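Local coordinates for EGF family domain-containing protein (Toxoplasma gondii, PDB 4Z80) that binds a peptide of the rhoptry neck protein RON2L1 and so probably contributes to the moving junction through which the parasite invades host cells, at residues N20-K32 with A87-G99. Sequence-based numbering, arbitrary orientation.
Sequences NIPKNHVDLIWDK and APYMAAGACPNYG
H25 swings its imidazole onto G93 and C95 by setting CG anti to the backbone N (chi1 -168°), while D27, with the same first torsion, brings OD1 back over the methyl of A92. H25 centres an inverse gamma turn where helix 21-24 gives way to strand 27-30, and the loop 92-96 that it meets links two beta strands in this PAN-type AMA protein. C95 N donates to H25 ND1 over 3.1 Å, from 18° outside the ring plane. The CA of G93 lies over one face of the same ring, a CH-pi contact 3.6 Å from its centroid. H25 NE2 meets a water at 2.9 Å, and that water donates in turn to A92 O. One residue on, V26 O takes a weak, bent bond from A94 N, 2.9 Å long at 121°, and a second water joins V26 O to L28 N. A94 CB packs against V26 CG2 at 3.8 Å and, more loosely, L28 CD2; farther along, M90 CE reaches I29 CG2. D27 is held mainly from outside, by S61 at OD1 and by a salt bridge from R50 to OD2, so the 3.6 Å approach of D27 OD1 to A92 CB is simple van der Waals contact. C95 is tied by a disulfide to C344, and its SG stands at the edge of the H25 ring, 5.0 Å from the centroid.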
loop_
_atom_site.group_PDB
_atom_site.type_symbol
_atom_site.label_atom_id
_atom_site.label_comp_id
_atom_site.label_asym_id
_atom_site.label_seq_id
_atom_site.Cartn_x
_atom_site.Cartn_y
_atom_site.Cartn_z
ATOM N N ASN A 20 -12.108 -11.374 -12.277
ATOM C CA ASN A 20 -11.513 -12.680 -11.969
ATOM C C ASN A 20 -10.356 -12.521 -10.991
ATOM O O ASN A 20 -9.177 -12.577 -11.356
ATOM C CB ASN A 20 -11.045 -13.398 -13.234
ATOM C CG ASN A 20 -10.708 -14.847 -12.978
ATOM O OD1 ASN A 20 -10.571 -15.255 -11.827
ATOM N ND2 ASN A 20 -10.575 -15.630 -14.039
ATOM N N ILE A 21 -10.715 -12.349 -9.727
ATOM C CA ILE A 21 -9.764 -11.941 -8.703
ATOM C C ILE A 21 -8.678 -12.987 -8.446
ATOM O O ILE A 21 -7.509 -12.639 -8.405
ATOM C CB ILE A 21 -10.528 -11.569 -7.409
ATOM C CG1 ILE A 21 -11.257 -10.236 -7.635
ATOM C CG2 ILE A 21 -9.581 -11.447 -6.203
ATOM C CD1 ILE A 21 -12.202 -9.839 -6.529
ATOM N N PRO A 22 -9.036 -14.279 -8.305
ATOM C CA PRO A 22 -7.935 -15.231 -8.084
ATOM C C PRO A 22 -6.935 -15.306 -9.238
ATOM O O PRO A 22 -5.742 -15.485 -9.005
ATOM C CB PRO A 22 -8.666 -16.566 -7.895
ATOM C CG PRO A 22 -10.000 -16.176 -7.357
ATOM C CD PRO A 22 -10.348 -14.927 -8.149
ATOM N N LYS A 23 -7.403 -15.147 -10.469
ATOM C CA LYS A 23 -6.509 -15.213 -11.624
ATOM C C LYS A 23 -5.627 -13.966 -11.754
ATOM O O LYS A 23 -4.478 -14.058 -12.187
ATOM C CB LYS A 23 -7.324 -15.404 -12.907
ATOM C CG LYS A 23 -6.478 -15.641 -14.162
ATOM C CD LYS A 23 -7.360 -15.910 -15.362
ATOM C CE LYS A 23 -6.561 -16.437 -16.544
ATOM N NZ LYS A 23 -5.735 -15.387 -17.196
ATOM N N ASN A 24 -6.160 -12.804 -11.379
ATOM C CA ASN A 24 -5.512 -11.531 -11.692
ATOM C C ASN A 24 -4.880 -10.812 -10.505
ATOM O O ASN A 24 -4.003 -9.985 -10.698
ATOM C CB ASN A 24 -6.531 -10.615 -12.371
ATOM C CG ASN A 24 -6.986 -11.173 -13.705
ATOM O OD1 ASN A 24 -6.296 -11.997 -14.304
ATOM N ND2 ASN A 24 -8.143 -10.746 -14.168
ATOM N N HIS A 25 -5.303 -11.151 -9.288
ATOM C CA HIS A 25 -4.701 -10.591 -8.086
ATOM C C HIS A 25 -3.474 -11.426 -7.752
ATOM O O HIS A 25 -3.482 -12.275 -6.849
ATOM C CB HIS A 25 -5.707 -10.572 -6.936
ATOM C CG HIS A 25 -5.274 -9.756 -5.760
ATOM N ND1 HIS A 25 -4.981 -8.413 -5.857
ATOM C CD2 HIS A 25 -5.122 -10.081 -4.455
ATOM C CE1 HIS A 25 -4.649 -7.949 -4.668
ATOM N NE2 HIS A 25 -4.731 -8.939 -3.798
ATOM N N VAL A 26 -2.413 -11.174 -8.504
ATOM C CA VAL A 26 -1.257 -12.042 -8.504
ATOM C C VAL A 26 -0.094 -11.439 -7.732
ATOM O O VAL A 26 -0.124 -10.279 -7.318
ATOM C CB VAL A 26 -0.799 -12.352 -9.943
ATOM C CG1 VAL A 26 -1.931 -12.970 -10.739
ATOM C CG2 VAL A 26 -0.301 -11.100 -10.647
ATOM N N ASP A 27 0.926 -12.263 -7.544
ATOM C CA ASP A 27 2.181 -11.845 -6.951
ATOM C C ASP A 27 3.167 -11.648 -8.079
ATOM O O ASP A 27 3.663 -12.622 -8.637
ATOM C CB ASP A 27 2.696 -12.902 -5.970
ATOM C CG ASP A 27 3.999 -12.500 -5.299
ATOM O OD1 ASP A 27 4.110 -11.343 -4.845
ATOM O OD2 ASP A 27 4.908 -13.352 -5.212
ATOM N N LEU A 28 3.417 -10.402 -8.455
ATOM C CA LEU A 28 4.367 -10.148 -9.522
ATOM C C LEU A 28 5.605 -9.460 -8.995
ATOM O O LEU A 28 5.599 -8.831 -7.929
ATOM C CB LEU A 28 3.732 -9.318 -10.641
ATOM C CG LEU A 28 3.384 -7.844 -10.421
ATOM C CD1 LEU A 28 4.583 -6.908 -10.574
ATOM C CD2 LEU A 28 2.295 -7.425 -11.404
ATOM N N ILE A 29 6.686 -9.624 -9.744
ATOM C CA ILE A 29 7.912 -8.896 -9.500
ATOM C C ILE A 29 8.338 -8.259 -10.821
ATOM O O ILE A 29 8.029 -8.784 -11.895
ATOM C CB ILE A 29 9.019 -9.807 -8.951
ATOM C CG1 ILE A 29 9.171 -11.033 -9.841
ATOM C CG2 ILE A 29 8.694 -10.235 -7.518
ATOM C CD1 ILE A 29 10.517 -11.630 -9.789
ATOM N N TRP A 30 9.031 -7.130 -10.746
ATOM C CA TRP A 30 9.444 -6.411 -11.954
ATOM C C TRP A 30 10.713 -7.047 -12.510
ATOM O O TRP A 30 11.645 -7.341 -11.766
ATOM C CB TRP A 30 9.661 -4.915 -11.662
ATOM C CG TRP A 30 8.479 -4.271 -11.007
ATOM C CD1 TRP A 30 8.402 -3.819 -9.719
ATOM C CD2 TRP A 30 7.193 -4.043 -11.588
ATOM N NE1 TRP A 30 7.151 -3.318 -9.467
ATOM C CE2 TRP A 30 6.390 -3.435 -10.600
ATOM C CE3 TRP A 30 6.640 -4.287 -12.850
ATOM C CZ2 TRP A 30 5.065 -3.080 -10.827
ATOM C CZ3 TRP A 30 5.319 -3.928 -13.076
ATOM C CH2 TRP A 30 4.550 -3.327 -12.069
ATOM N N ASP A 31 10.730 -7.282 -13.816
ATOM C CA ASP A 31 11.928 -7.787 -14.479
ATOM C C ASP A 31 11.830 -7.559 -15.980
ATOM O O ASP A 31 10.810 -7.870 -16.587
ATOM C CB ASP A 31 12.128 -9.269 -14.185
ATOM C CG ASP A 31 13.530 -9.738 -14.524
ATOM O OD1 ASP A 31 13.793 -9.987 -15.717
ATOM O OD2 ASP A 31 14.375 -9.837 -13.604
ATOM N N LYS A 32 12.886 -7.027 -16.585
ATOM C CA LYS A 32 12.822 -6.697 -18.007
ATOM C C LYS A 32 12.775 -7.954 -18.884
ATOM O O LYS A 32 12.458 -7.865 -20.067
ATOM C CB LYS A 32 13.996 -5.797 -18.410
ATOM C CG LYS A 32 15.372 -6.396 -18.238
ATOM C CD LYS A 32 16.436 -5.371 -18.605
ATOM C CE LYS A 32 17.821 -5.841 -18.216
ATOM N NZ LYS A 32 18.148 -7.162 -18.817
ATOM N N ALA A 87 7.501 -15.055 8.884
ATOM C CA ALA A 87 8.279 -15.204 7.661
ATOM C C ALA A 87 8.594 -13.819 7.130
ATOM O O ALA A 87 7.833 -12.884 7.379
ATOM C CB ALA A 87 7.524 -16.009 6.628
ATOM N N PRO A 88 9.711 -13.670 6.401
ATOM C CA PRO A 88 10.045 -12.356 5.837
ATOM C C PRO A 88 9.222 -12.072 4.587
ATOM O O PRO A 88 9.617 -12.388 3.467
ATOM C CB PRO A 88 11.538 -12.467 5.530
ATOM C CG PRO A 88 11.816 -13.895 5.411
ATOM C CD PRO A 88 10.773 -14.661 6.166
ATOM N N TYR A 89 8.045 -11.508 4.824
ATOM C CA TYR A 89 7.063 -11.239 3.783
ATOM C C TYR A 89 6.975 -9.759 3.406
ATOM O O TYR A 89 6.965 -8.880 4.277
ATOM C CB TYR A 89 5.671 -11.681 4.246
ATOM C CG TYR A 89 5.368 -13.164 4.247
ATOM C CD1 TYR A 89 5.888 -14.019 3.290
ATOM C CD2 TYR A 89 4.506 -13.691 5.196
ATOM C CE1 TYR A 89 5.569 -15.372 3.297
ATOM C CE2 TYR A 89 4.186 -15.028 5.213
ATOM C CZ TYR A 89 4.717 -15.863 4.267
ATOM O OH TYR A 89 4.381 -17.201 4.297
ATOM N N MET A 90 6.866 -9.499 2.106
ATOM C CA MET A 90 6.413 -8.197 1.623
ATOM C C MET A 90 4.906 -8.238 1.367
ATOM O O MET A 90 4.345 -9.297 1.078
ATOM C CB MET A 90 7.170 -7.785 0.351
ATOM C CG MET A 90 7.007 -8.711 -0.829
ATOM S SD MET A 90 8.140 -8.219 -2.156
ATOM C CE MET A 90 7.633 -9.374 -3.421
ATOM N N ALA A 91 4.257 -7.083 1.484
ATOM C CA ALA A 91 2.851 -6.951 1.131
ATOM C C ALA A 91 2.691 -7.200 -0.366
ATOM O O ALA A 91 3.437 -6.641 -1.176
ATOM C CB ALA A 91 2.326 -5.572 1.510
ATOM N N ALA A 92 1.725 -8.035 -0.733
ATOM C CA ALA A 92 1.580 -8.509 -2.107
ATOM C C ALA A 92 0.130 -8.469 -2.545
ATOM O O ALA A 92 -0.782 -8.461 -1.714
ATOM C CB ALA A 92 2.119 -9.921 -2.235
ATOM N N GLY A 93 -0.062 -8.468 -3.864
ATOM C CA GLY A 93 -1.379 -8.454 -4.474
ATOM C C GLY A 93 -1.422 -7.390 -5.551
ATOM O O GLY A 93 -1.327 -6.204 -5.255
ATOM N N ALA A 94 -1.575 -7.808 -6.799
ATOM C CA ALA A 94 -1.447 -6.881 -7.928
ATOM C C ALA A 94 -2.590 -5.883 -8.097
ATOM O O ALA A 94 -2.394 -4.858 -8.747
ATOM C CB ALA A 94 -1.284 -7.666 -9.215
ATOM N N CYS A 95 -3.766 -6.168 -7.549
ATOM C CA CYS A 95 -4.913 -5.267 -7.687
ATOM C C CYS A 95 -4.997 -4.288 -6.529
ATOM O O CYS A 95 -4.884 -4.688 -5.375
ATOM C CB CYS A 95 -6.224 -6.049 -7.766
ATOM S SG CYS A 95 -6.390 -7.070 -9.244
ATOM N N PRO A 96 -5.243 -3.000 -6.824
ATOM C CA PRO A 96 -5.554 -2.055 -5.755
ATOM C C PRO A 96 -6.779 -2.501 -4.963
ATOM O O PRO A 96 -7.748 -3.009 -5.535
ATOM C CB PRO A 96 -5.831 -0.749 -6.503
ATOM C CG PRO A 96 -5.135 -0.905 -7.801
ATOM C CD PRO A 96 -5.221 -2.346 -8.146
ATOM N N ASN A 97 -6.724 -2.312 -3.650
ATOM C CA ASN A 97 -7.775 -2.799 -2.774
ATOM C C ASN A 97 -8.536 -1.610 -2.218
ATOM O O ASN A 97 -8.070 -0.922 -1.320
ATOM C CB ASN A 97 -7.173 -3.656 -1.663
ATOM C CG ASN A 97 -8.187 -4.552 -1.010
ATOM O OD1 ASN A 97 -9.369 -4.234 -0.945
ATOM N ND2 ASN A 97 -7.726 -5.698 -0.511
ATOM N N TYR A 98 -9.691 -1.343 -2.812
ATOM C CA TYR A 98 -10.433 -0.133 -2.491
ATOM C C TYR A 98 -11.147 -0.230 -1.147
ATOM O O TYR A 98 -11.857 -1.206 -0.859
ATOM C CB TYR A 98 -11.423 0.184 -3.617
ATOM C CG TYR A 98 -10.711 0.488 -4.920
ATOM C CD1 TYR A 98 -10.148 1.734 -5.143
ATOM C CD2 TYR A 98 -10.583 -0.475 -5.915
ATOM C CE1 TYR A 98 -9.480 2.018 -6.319
ATOM C CE2 TYR A 98 -9.918 -0.194 -7.095
ATOM C CZ TYR A 98 -9.370 1.053 -7.285
ATOM O OH TYR A 98 -8.707 1.327 -8.460
ATOM N N GLY A 99 -10.939 0.786 -0.327
ATOM C CA GLY A 99 -11.550 0.885 0.982
ATOM C C GLY A 99 -10.693 0.311 2.094
ATOM O O GLY A 99 -10.958 0.566 3.266
HETATM O O HOH W 1 -3.564 -8.239 -1.188
HETATM O O HOH W 2 1.755 -8.142 -6.819
#